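Local coordinates for beta-agarase (Persicobacter, PDB 6AII), which probably hydrolyses the beta-1,4 linkages of agarose, as a family GH16 beta-agarase that produces neoagarobiose, at residues Ala3-Ala7 and Ser28-Asn32; Leu23-Met27 and Ser110-Val114; Leu282-Ile286 and Met313-Ile318; Val124-Asp128 and Asp211-Glu215; Phe131-Val135 and Asp310-Lys314. One frame throughout, in Å; residues are numbered along the deposited sequence.

Contact 1 of 5, residues Ala3-Ala7 and Ser28-Asn32; sequences AQDWA and SDDFN. With CA (calcium ion), chain B.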
# COMPACT_ATOMS: atom_id res chain seq x y z
N ALA A 3 5.65 -2.13 26.66
CA ALA A 3 4.44 -2.02 25.75
C ALA A 3 4.97 -1.72 24.34
O ALA A 3 5.94 -0.97 24.20
CB ALA A 3 3.54 -0.90 26.27
N GLN A 4 4.30 -2.28 23.33
CA GLN A 4 4.73 -1.99 21.92
C GLN A 4 4.28 -0.60 21.54
O GLN A 4 3.49 0.06 22.23
CB GLN A 4 4.11 -3.10 21.08
CG GLN A 4 4.63 -4.44 21.62
CD GLN A 4 4.59 -5.61 20.68
OE1 GLN A 4 5.52 -5.86 19.91
NE2 GLN A 4 3.53 -6.37 20.84
N ASP A 5 4.77 -0.15 20.35
CA ASP A 5 4.51 1.22 19.95
C ASP A 5 3.00 1.49 19.80
O ASP A 5 2.58 2.61 19.93
CB ASP A 5 5.20 1.56 18.63
CG ASP A 5 6.70 1.77 18.70
OD1 ASP A 5 7.28 1.86 19.80
OD2 ASP A 5 7.27 1.81 17.61
N TRP A 6 2.23 0.50 19.39
CA TRP A 6 0.80 0.67 19.14
C TRP A 6 -0.00 0.48 20.43
O TRP A 6 -1.22 0.48 20.39
CB TRP A 6 0.31 -0.33 18.08
CG TRP A 6 0.69 -1.73 18.40
CD1 TRP A 6 0.14 -2.54 19.33
CD2 TRP A 6 1.71 -2.50 17.75
NE1 TRP A 6 0.69 -3.78 19.30
CE2 TRP A 6 1.71 -3.77 18.37
CE3 TRP A 6 2.63 -2.24 16.74
CZ2 TRP A 6 2.57 -4.77 17.96
CZ3 TRP A 6 3.49 -3.22 16.35
CH2 TRP A 6 3.46 -4.48 16.96
N ALA A 7 0.66 0.23 21.54
CA ALA A 7 -0.14 -0.09 22.76
C ALA A 7 -0.96 1.13 23.13
O ALA A 7 -0.52 2.23 22.97
CB ALA A 7 0.74 -0.52 23.88
N SER A 28 3.77 -8.73 12.66
CA SER A 28 3.69 -7.54 13.45
C SER A 28 5.09 -7.13 13.91
O SER A 28 5.92 -8.01 14.28
CB SER A 28 2.75 -7.68 14.68
OG SER A 28 1.45 -8.10 14.31
N ASP A 29 5.41 -5.83 13.85
CA ASP A 29 6.75 -5.35 14.16
C ASP A 29 6.69 -3.85 14.41
O ASP A 29 6.07 -3.15 13.57
CB ASP A 29 7.72 -5.68 13.04
CG ASP A 29 9.19 -5.56 13.38
OD1 ASP A 29 9.55 -4.89 14.38
OD2 ASP A 29 9.97 -6.26 12.67
N ASP A 30 7.30 -3.35 15.51
CA ASP A 30 7.39 -1.90 15.69
C ASP A 30 8.77 -1.29 15.41
O ASP A 30 8.98 -0.11 15.66
CB ASP A 30 6.82 -1.48 17.04
CG ASP A 30 7.45 -2.11 18.26
OD1 ASP A 30 8.39 -2.90 18.13
OD2 ASP A 30 6.97 -1.72 19.35
N PHE A 31 9.67 -2.10 14.81
CA PHE A 31 10.87 -1.58 14.14
C PHE A 31 11.78 -0.72 15.04
O PHE A 31 12.29 0.32 14.61
CB PHE A 31 10.44 -0.78 12.89
CG PHE A 31 9.84 -1.68 11.85
CD1 PHE A 31 10.60 -2.71 11.33
CD2 PHE A 31 8.53 -1.53 11.41
CE1 PHE A 31 10.08 -3.55 10.37
CE2 PHE A 31 8.02 -2.37 10.45
CZ PHE A 31 8.79 -3.38 9.93
N ASN A 32 11.98 -1.18 16.27
CA ASN A 32 12.75 -0.38 17.23
C ASN A 32 14.12 -1.01 17.43
O ASN A 32 14.72 -0.94 18.52
CB ASN A 32 11.93 -0.14 18.50
CG ASN A 32 10.64 0.63 18.25
OD1 ASN A 32 10.53 1.53 17.38
ND2 ASN A 32 9.65 0.33 19.08
CA CA B . 8.65 2.20 15.83
O HOH W 1 7.63 -6.09 17.49
O HOH W 2 8.28 -4.84 19.92
O HOH W 3 5.74 -7.62 17.49
O HOH W 4 9.23 4.18 17.27
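Asp30 takes part through both backbone and side chain: Asp30 O lies 2.3 Å from the calcium ion, while Asp30 OD2 accepts a hydrogen bond from Asp5 N (2.9 Å). Asp5 brings its own carboxylate, with Asp5 OD2 2.3 Å from the calcium and Asp5 OD1 receiving a hydrogen bond from Asn32 ND2 (2.9 Å); Asn32 OD1 in turn sits 2.5 Å from the ion. Gly74 O, both Asp316 O and OD1, and a water bring the coordination to seven oxygen atoms, consistent with a structural calcium. Trp6, within the type I turn Gln4-Ala7, packs against the second loop, Trp6 CZ3 lying 3.8 Å from both Asp29 C and Asp30 CB. A water bridges Gln4 OE1 (2.9 Å) and Asp30 OD1 (2.6 Å). The two loops precede and follow strand 19-23, whose Leu23 touches Gln4, Trp6 and Ser28. Strand 312-325 lies against them as well, with Trp317 touching Asp5 and Asp30, and Arg319 and Tyr321 meeting Trp6.

Contact 2 of 5, residues Leu23-Met27 and Ser110-Val114; sequences LQADM and SKGHV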
# COMPACT_ATOMS: atom_id res chain seq x y z
N LEU A 23 -3.02 -10.50 18.54
CA LEU A 23 -1.89 -10.11 17.66
C LEU A 23 -1.34 -11.30 16.89
O LEU A 23 -1.10 -12.38 17.49
CB LEU A 23 -0.80 -9.42 18.47
CG LEU A 23 0.27 -8.72 17.62
CD1 LEU A 23 -0.19 -7.36 17.09
CD2 LEU A 23 1.53 -8.53 18.44
N GLN A 24 -1.16 -11.15 15.58
CA GLN A 24 -0.47 -12.17 14.79
C GLN A 24 1.02 -11.84 14.81
O GLN A 24 1.51 -10.95 14.08
CB GLN A 24 -1.06 -12.27 13.38
CG GLN A 24 -0.42 -13.39 12.55
CD GLN A 24 -1.05 -13.61 11.20
OE1 GLN A 24 -2.27 -13.43 11.04
NE2 GLN A 24 -0.24 -14.00 10.23
N ALA A 25 1.78 -12.54 15.64
CA ALA A 25 3.19 -12.15 15.89
C ALA A 25 4.07 -12.13 14.62
O ALA A 25 4.95 -11.28 14.54
CB ALA A 25 3.77 -13.09 16.91
N ASP A 26 3.87 -13.03 13.67
CA ASP A 26 4.82 -13.20 12.58
C ASP A 26 4.65 -12.09 11.53
O ASP A 26 5.48 -11.97 10.64
CB ASP A 26 4.74 -14.57 11.94
CG ASP A 26 3.53 -14.87 11.09
OD1 ASP A 26 2.50 -14.19 11.22
OD2 ASP A 26 3.59 -15.86 10.37
N MET A 27 3.63 -11.29 11.71
CA MET A 27 3.33 -10.21 10.71
C MET A 27 3.26 -8.85 11.42
O MET A 27 2.72 -7.92 10.85
CB MET A 27 1.99 -10.48 10.02
CG MET A 27 2.01 -11.66 9.05
SD MET A 27 3.07 -11.30 7.65
CE MET A 27 1.95 -10.29 6.67
N SER A 110 6.63 -9.55 3.03
CA SER A 110 6.61 -10.37 4.24
C SER A 110 6.95 -11.83 3.92
O SER A 110 6.72 -12.29 2.82
CB SER A 110 5.25 -10.35 4.90
OG SER A 110 4.24 -10.92 4.12
N LYS A 111 7.55 -12.47 4.91
CA LYS A 111 7.66 -13.93 4.91
C LYS A 111 6.29 -14.57 5.14
O LYS A 111 5.92 -15.53 4.47
CB LYS A 111 8.63 -14.39 5.99
CG LYS A 111 8.80 -15.91 5.98
CD LYS A 111 9.71 -16.38 7.06
CE LYS A 111 11.16 -16.25 6.68
NZ LYS A 111 12.04 -16.68 7.80
N GLY A 112 5.53 -14.05 6.08
CA GLY A 112 4.27 -14.62 6.44
C GLY A 112 3.11 -14.19 5.55
O GLY A 112 3.30 -13.37 4.60
N HIS A 113 1.96 -14.81 5.83
CA HIS A 113 0.75 -14.55 5.17
C HIS A 113 -0.36 -14.13 6.14
O HIS A 113 -0.37 -14.51 7.34
CB HIS A 113 0.22 -15.77 4.37
CG HIS A 113 1.10 -16.18 3.25
ND1 HIS A 113 2.29 -16.88 3.45
CD2 HIS A 113 0.93 -16.09 1.91
CE1 HIS A 113 2.85 -17.12 2.26
NE2 HIS A 113 2.02 -16.67 1.31
N VAL A 114 -1.35 -13.45 5.60
CA VAL A 114 -2.61 -13.27 6.29
C VAL A 114 -3.76 -13.83 5.45
O VAL A 114 -3.65 -13.97 4.24
CB VAL A 114 -2.85 -11.79 6.64
CG1 VAL A 114 -1.71 -11.21 7.45
CG2 VAL A 114 -3.04 -10.97 5.40
O HOH W 5 6.57 -12.11 8.08
O HOH W 6 2.02 -16.45 8.29
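Met27 extends its thioether over the backbone of the opposing loop, with Met27 SD 3.6 Å from Gly112 C and Met27 CE 3.5 Å from Ser110 OG. The same methyl reaches Val114, where Met27 CE and Val114 CG1 are 3.9 Å apart, and the residue is flanked by Leu282 and Val320. Gly112 makes this close approach possible: a CB at that position would clash with Asp26 OD2 and press on Met27 SD. Ser110 OG ties the loop to itself by donating to Gly112 O (2.7 Å), and it is also hydrogen-bonded to Leu282 N. Alongside the methionine, Gln24 NE2 donates to His113 O (2.9 Å) and, within its own segment, to Asp26 OD1 (2.9 Å). Two waters add further bridges, one between Asp26 O (2.8 Å) and Gly112 N (3.0 Å), the other between Asp26 OD2 (2.7 Å) and His113 N (3.0 Å). The contact joins the turn after strand 19-23 to the loop between strands 97-110 and 118-125, and so links the two sheets of the fold. Apolar packing around Met27 is thus combined with a polar layer, and between these segments a single direct hydrogen bond crosses, with water carrying the other polar links to backbone NH groups.

Contact 3 of 5, residues Leu282-Ile286 and Met313-Ile318; sequences LIINI and MKVDWI. With CA (calcium ion), chain B.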
# COMPACT_ATOMS: atom_id res chain seq x y z
N LEU A 282 2.16 -9.37 2.69
CA LEU A 282 2.12 -7.91 2.75
C LEU A 282 3.36 -7.39 2.01
O LEU A 282 4.49 -7.84 2.21
CB LEU A 282 2.10 -7.50 4.23
CG LEU A 282 2.15 -6.00 4.50
CD1 LEU A 282 0.90 -5.32 4.02
CD2 LEU A 282 2.35 -5.77 5.99
N ILE A 283 3.14 -6.34 1.19
CA ILE A 283 4.16 -5.69 0.47
C ILE A 283 4.12 -4.20 0.85
O ILE A 283 3.04 -3.60 0.84
CB ILE A 283 3.96 -5.91 -1.06
CG1 ILE A 283 3.88 -7.42 -1.37
CG2 ILE A 283 5.04 -5.20 -1.87
CD1 ILE A 283 3.85 -7.80 -2.83
N ILE A 284 5.28 -3.65 1.16
CA ILE A 284 5.41 -2.19 1.36
C ILE A 284 6.56 -1.72 0.46
O ILE A 284 7.65 -2.26 0.51
CB ILE A 284 5.69 -1.81 2.81
CG1 ILE A 284 4.65 -2.46 3.72
CG2 ILE A 284 5.71 -0.29 2.90
CD1 ILE A 284 4.71 -1.95 5.14
N ASN A 285 6.27 -0.77 -0.41
CA ASN A 285 7.30 -0.38 -1.34
C ASN A 285 7.08 1.05 -1.84
O ASN A 285 6.00 1.66 -1.68
CB ASN A 285 7.37 -1.31 -2.57
CG ASN A 285 6.30 -1.01 -3.60
OD1 ASN A 285 5.15 -1.37 -3.43
ND2 ASN A 285 6.62 -0.35 -4.69
N ILE A 286 8.13 1.55 -2.50
CA ILE A 286 8.04 2.79 -3.23
C ILE A 286 8.39 2.49 -4.70
O ILE A 286 9.06 1.50 -4.98
CB ILE A 286 8.94 3.90 -2.67
CG1 ILE A 286 10.43 3.57 -2.80
CG2 ILE A 286 8.51 4.20 -1.21
CD1 ILE A 286 11.41 4.61 -2.23
N MET A 313 10.26 6.69 2.58
CA MET A 313 8.98 6.24 3.15
C MET A 313 9.31 5.52 4.46
O MET A 313 10.10 4.57 4.44
CB MET A 313 8.23 5.30 2.23
CG MET A 313 6.88 4.85 2.78
SD MET A 313 6.14 3.59 1.66
CE MET A 313 4.67 3.19 2.58
N LYS A 314 8.74 5.95 5.58
CA LYS A 314 9.12 5.42 6.89
C LYS A 314 7.95 4.59 7.44
O LYS A 314 6.77 4.99 7.25
CB LYS A 314 9.46 6.53 7.87
CG LYS A 314 10.64 7.35 7.43
CD LYS A 314 10.97 8.52 8.35
CE LYS A 314 12.14 9.30 7.80
NZ LYS A 314 12.35 10.52 8.60
N VAL A 315 8.26 3.48 8.09
CA VAL A 315 7.21 2.65 8.65
C VAL A 315 7.51 2.52 10.15
O VAL A 315 8.46 1.83 10.54
CB VAL A 315 7.11 1.26 7.98
CG1 VAL A 315 5.93 0.47 8.54
CG2 VAL A 315 7.02 1.37 6.45
N ASP A 316 6.68 3.19 10.96
CA ASP A 316 6.88 3.13 12.43
C ASP A 316 6.52 1.75 12.95
O ASP A 316 7.14 1.23 13.88
CB ASP A 316 6.03 4.21 13.08
CG ASP A 316 6.21 4.35 14.58
OD1 ASP A 316 7.29 3.94 15.09
OD2 ASP A 316 5.27 4.89 15.22
N TRP A 317 5.44 1.18 12.43
CA TRP A 317 5.03 -0.14 12.86
C TRP A 317 4.06 -0.75 11.84
O TRP A 317 3.39 -0.03 11.07
CB TRP A 317 4.41 -0.15 14.28
CG TRP A 317 3.34 0.83 14.64
CD1 TRP A 317 3.54 1.90 15.44
CD2 TRP A 317 1.94 0.83 14.34
NE1 TRP A 317 2.37 2.54 15.74
CE2 TRP A 317 1.36 1.90 15.08
CE3 TRP A 317 1.11 0.00 13.55
CZ2 TRP A 317 0.02 2.19 15.02
CZ3 TRP A 317 -0.24 0.32 13.46
CH2 TRP A 317 -0.77 1.39 14.20
N ILE A 318 3.96 -2.07 11.87
CA ILE A 318 2.97 -2.85 11.20
C ILE A 318 2.34 -3.72 12.28
O ILE A 318 3.11 -4.36 13.03
CB ILE A 318 3.57 -3.75 10.09
CG1 ILE A 318 4.27 -2.92 9.02
CG2 ILE A 318 2.53 -4.68 9.53
CD1 ILE A 318 5.19 -3.74 8.15
CA CA B . 8.65 2.20 15.83
O HOH W 4 9.23 4.18 17.27
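This is the core of a beta sandwich, the jelly-roll fold of GH16 enzymes: strand 282-286 of one sheet faces strand 313-315 of the other, their axes 8.7 Å apart and their directions 153° from each other. No hydrogen bond crosses; the sheets are held by interlocking side chains. Ile284 is the central bump, set in a hollow lined by Met313, Val315 and Ile318, with Ile284 CG2 3.6 Å from Met313 CE and 4.1 Å from Val315 CG2. On its other arm, Ile284 CD1 meets Ile318 CD1 at 3.5 Å. Leu282 and Ile286 fill the flanks, Leu282 CD2 resting 3.7 Å from Ile318 CG2 and Ile286 CG2 3.6 Å from Met313 CB. A classic beta bulge, Asp316 and Trp317 opposite Arg123, shifts the alternation so that Val315 and Ile318 both point inward. Asp316 itself faces out to the metal site, where Asp316 OD1 lies 2.3 Å and Asp316 O 2.6 Å from the calcium ion.

Contact 4 of 5, residues Val124-Asp128 and Asp211-Glu215; sequences VKIAD and DWAGE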
# COMPACT_ATOMS: atom_id res chain seq x y z
N VAL A 124 2.64 4.82 8.90
CA VAL A 124 3.64 5.17 7.91
C VAL A 124 3.81 6.68 7.90
O VAL A 124 2.85 7.41 8.12
CB VAL A 124 3.25 4.66 6.52
CG1 VAL A 124 3.20 3.13 6.49
CG2 VAL A 124 1.97 5.26 6.02
N LYS A 125 5.01 7.11 7.50
CA LYS A 125 5.20 8.50 7.13
C LYS A 125 5.54 8.53 5.63
O LYS A 125 6.65 8.15 5.25
CB LYS A 125 6.33 9.13 7.94
CG LYS A 125 6.23 10.62 8.16
CD LYS A 125 6.45 11.41 6.96
CE LYS A 125 7.84 11.31 6.39
NZ LYS A 125 7.88 12.17 5.16
N ILE A 126 4.53 8.85 4.88
CA ILE A 126 4.66 8.93 3.40
C ILE A 126 5.77 9.94 3.05
O ILE A 126 5.87 11.00 3.67
CB ILE A 126 3.29 9.26 2.83
CG1 ILE A 126 2.44 7.97 2.89
CG2 ILE A 126 3.41 9.78 1.37
CD1 ILE A 126 0.99 8.11 2.72
N ALA A 127 6.62 9.58 2.10
CA ALA A 127 7.71 10.44 1.66
C ALA A 127 7.17 11.77 1.12
O ALA A 127 6.21 11.79 0.37
CB ALA A 127 8.50 9.77 0.61
N ASP A 128 7.88 12.85 1.52
CA ASP A 128 7.55 14.15 0.98
C ASP A 128 8.34 14.33 -0.31
O ASP A 128 9.25 15.11 -0.38
CB ASP A 128 7.83 15.24 2.00
CG ASP A 128 7.27 16.58 1.57
OD1 ASP A 128 6.59 16.63 0.52
OD2 ASP A 128 7.52 17.53 2.38
N ASP A 211 -1.90 16.78 1.01
CA ASP A 211 -1.05 15.63 0.88
C ASP A 211 -1.01 14.90 2.24
O ASP A 211 -1.51 15.44 3.23
CB ASP A 211 0.39 16.02 0.51
CG ASP A 211 1.06 16.87 1.59
OD1 ASP A 211 1.56 16.34 2.58
OD2 ASP A 211 0.90 18.13 1.49
N TRP A 212 -0.36 13.74 2.25
CA TRP A 212 -0.29 12.87 3.43
C TRP A 212 1.16 12.75 3.90
O TRP A 212 1.50 11.74 4.59
CB TRP A 212 -0.92 11.52 3.09
CG TRP A 212 -2.37 11.60 2.76
CD1 TRP A 212 -2.89 12.00 1.58
CD2 TRP A 212 -3.47 11.47 3.68
NE1 TRP A 212 -4.24 12.04 1.64
CE2 TRP A 212 -4.64 11.73 2.92
CE3 TRP A 212 -3.59 11.06 5.01
CZ2 TRP A 212 -5.89 11.72 3.47
CZ3 TRP A 212 -4.85 11.03 5.55
CH2 TRP A 212 -5.99 11.33 4.79
N ALA A 213 2.02 13.67 3.47
CA ALA A 213 3.43 13.47 3.63
C ALA A 213 4.05 14.22 4.80
O ALA A 213 5.27 14.20 4.87
CB ALA A 213 4.16 13.88 2.35
N GLY A 214 3.32 14.95 5.61
CA GLY A 214 4.02 15.75 6.65
C GLY A 214 3.99 15.19 8.05
O GLY A 214 4.44 15.87 8.98
N GLU A 215 3.40 14.02 8.24
CA GLU A 215 3.18 13.43 9.55
C GLU A 215 2.95 11.94 9.36
O GLU A 215 2.71 11.50 8.21
CB GLU A 215 1.96 14.05 10.20
CG GLU A 215 0.67 13.84 9.47
CD GLU A 215 -0.49 14.55 10.15
OE1 GLU A 215 -1.00 14.02 11.13
OE2 GLU A 215 -0.87 15.62 9.68
O HOH W 7 7.76 14.94 6.13
O HOH W 8 1.81 9.78 6.23
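Lys125 curls back on its own chain: Lys125 NZ donates to Ile126 O (2.8 Å) and, from there, reaches the other loop through a weak hydrogen bond to Ala213 O (3.3 Å). A water bridges the same pair, 2.9 Å from both Lys125 NZ and Ala213 O. The backbones come closest at Ile126 and Ala213, whose CA atoms are 4.7 Å apart, and Ala213 CA makes a CH...O contact with Ile126 O at 3.5 Å. The small alanine side chain fits against the bend of 126-128, Ala213 CB being 3.5 Å from Ala127 O and 3.7 Å from Asp128 CA. Ile126 CD1 packs on Trp212 CB at 3.9 Å, and Asn151 of strand 144-151 touches both residues. An Asx turn, in which Asp211 OD1 accepts from Ala213 N (2.9 Å), shapes the loop. All this lies just beyond the backbone pairing of Val124 with Ser217, where strands 118-125 and 217-225 run side by side. A second water, bound to Ile126 N (3.2 Å), Trp212 O (2.6 Å) and Glu215 O (2.8 Å), completes the seam. Carbonyl groups thus crowd the interface, and a lysine and waters supply the protons that the opposing backbones do not exchange directly.

Contact 5 of 5, residues Phe131-Val135 and Asp310-Lys314; sequences FANNV and DHIMK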
# COMPACT_ATOMS: atom_id res chain seq x y z
N PHE A 131 6.75 10.31 -5.66
CA PHE A 131 6.78 8.92 -6.06
C PHE A 131 5.69 8.17 -5.30
O PHE A 131 5.18 8.70 -4.30
CB PHE A 131 8.17 8.29 -5.87
CG PHE A 131 8.86 8.31 -4.53
CD1 PHE A 131 8.35 7.62 -3.44
CD2 PHE A 131 10.01 9.06 -4.35
CE1 PHE A 131 8.99 7.67 -2.20
CE2 PHE A 131 10.68 9.07 -3.14
CZ PHE A 131 10.16 8.40 -2.06
N ALA A 132 5.42 6.96 -5.72
CA ALA A 132 4.37 6.12 -5.11
C ALA A 132 4.87 5.50 -3.81
O ALA A 132 6.02 5.07 -3.73
CB ALA A 132 3.92 5.03 -6.04
N ASN A 133 3.99 5.57 -2.79
CA ASN A 133 4.21 5.00 -1.48
C ASN A 133 3.06 3.99 -1.28
O ASN A 133 1.92 4.39 -1.18
CB ASN A 133 4.16 6.07 -0.41
CG ASN A 133 5.25 7.11 -0.47
OD1 ASN A 133 6.00 7.18 0.52
ND2 ASN A 133 5.27 7.97 -1.53
N ASN A 134 3.37 2.68 -1.26
CA ASN A 134 2.36 1.65 -1.40
C ASN A 134 2.40 0.66 -0.20
O ASN A 134 3.45 0.28 0.24
CB ASN A 134 2.60 0.82 -2.64
CG ASN A 134 2.47 1.59 -3.94
OD1 ASN A 134 1.66 2.51 -4.08
ND2 ASN A 134 3.30 1.16 -4.89
N VAL A 135 1.23 0.28 0.23
CA VAL A 135 1.01 -0.78 1.22
C VAL A 135 -0.10 -1.68 0.64
O VAL A 135 -1.21 -1.22 0.39
CB VAL A 135 0.58 -0.25 2.60
CG1 VAL A 135 0.50 -1.40 3.59
CG2 VAL A 135 1.51 0.82 3.12
N ASP A 310 13.61 13.57 2.99
CA ASP A 310 12.24 13.54 2.51
C ASP A 310 11.99 12.43 1.47
O ASP A 310 10.78 12.16 1.23
CB ASP A 310 11.86 14.89 1.92
CG ASP A 310 11.60 15.99 2.95
OD1 ASP A 310 11.28 15.66 4.11
OD2 ASP A 310 11.72 17.17 2.59
N HIS A 311 13.02 11.85 0.86
CA HIS A 311 12.83 10.86 -0.18
C HIS A 311 12.88 9.47 0.43
O HIS A 311 13.50 8.56 -0.08
CB HIS A 311 13.86 11.10 -1.29
CG HIS A 311 13.47 12.27 -2.11
ND1 HIS A 311 13.55 13.58 -1.66
CD2 HIS A 311 12.99 12.33 -3.38
CE1 HIS A 311 13.04 14.37 -2.60
NE2 HIS A 311 12.72 13.63 -3.69
N ILE A 312 12.22 9.29 1.57
CA ILE A 312 12.19 8.05 2.32
C ILE A 312 10.76 7.85 2.80
O ILE A 312 10.20 8.75 3.48
CB ILE A 312 13.13 8.09 3.55
CG1 ILE A 312 14.55 8.51 3.17
CG2 ILE A 312 13.08 6.75 4.30
CD1 ILE A 312 15.49 8.58 4.35
N MET A 313 10.26 6.69 2.58
CA MET A 313 8.98 6.24 3.15
C MET A 313 9.31 5.52 4.46
O MET A 313 10.10 4.57 4.44
CB MET A 313 8.23 5.30 2.23
CG MET A 313 6.88 4.85 2.78
SD MET A 313 6.14 3.59 1.66
CE MET A 313 4.67 3.19 2.58
N LYS A 314 8.74 5.95 5.58
CA LYS A 314 9.12 5.42 6.89
C LYS A 314 7.95 4.59 7.44
O LYS A 314 6.77 4.99 7.25
CB LYS A 314 9.46 6.53 7.87
CG LYS A 314 10.64 7.35 7.43
CD LYS A 314 10.97 8.52 8.35
CE LYS A 314 12.14 9.30 7.80
NZ LYS A 314 12.35 10.52 8.60
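Phe131 opens the segment by pointing its ring at the turn before strand 312-314. The ring edge meets the backbone there, Phe131 CZ lying 3.8 Å from His311 C, while Phe131 CE2 is 4.0 Å from His311 CD2; His311 ND1 is itself hydrogen-bonded to Arg307 O. Ala132 points away, and Asn133 turns back towards the contact, with Asn133 OD1 3.4 Å from Met313 CG. That oxygen also accepts a hydrogen bond from Ala127 N, so it has a polar partner although it abuts a thioether side chain. Asn134 contributes its backbone, Asn134 O approaching Met313 CE at 3.9 Å, and Val135 closes the row with Val135 CG2 4.0 Å from the same Met313 CE. Met313, extended with all three chi angles trans, thus spans the gap and touches three successive residues, 133 to 135. The strand axes pass 8.9 Å apart at a crossing angle of -26°, face-to-face packing of a beta sandwich with no hydrogen bond between the segments. Strand 132-139 lies between strands 280-287 and 144-151 in one sheet, and strand 312-325 runs beside strands 75-79 and 118-125 in the other; Ile284 and Ile286 join Met313 in the same core.

Overall arrangement
From the N terminus, contact 1 closes a short loop around strand 19-23, and contact 2 crosses it, starting inside that loop and running on to 110-114. Contacts 4 and 5 also cross, since 131-135 departs before contact 4 closes at 211-215 and ends only at 310-314. Contact 3, opening late at 282-286, returns to the same final strand and shares Met313 and Lys314 with contact 5. Contacts 3 and 5 bind the two sheets face to face, contact 4 fastens a loop beside them through strand 118-125, and contact 2 joins the sheets at one end. The calcium ion couples contact 1 to contact 3.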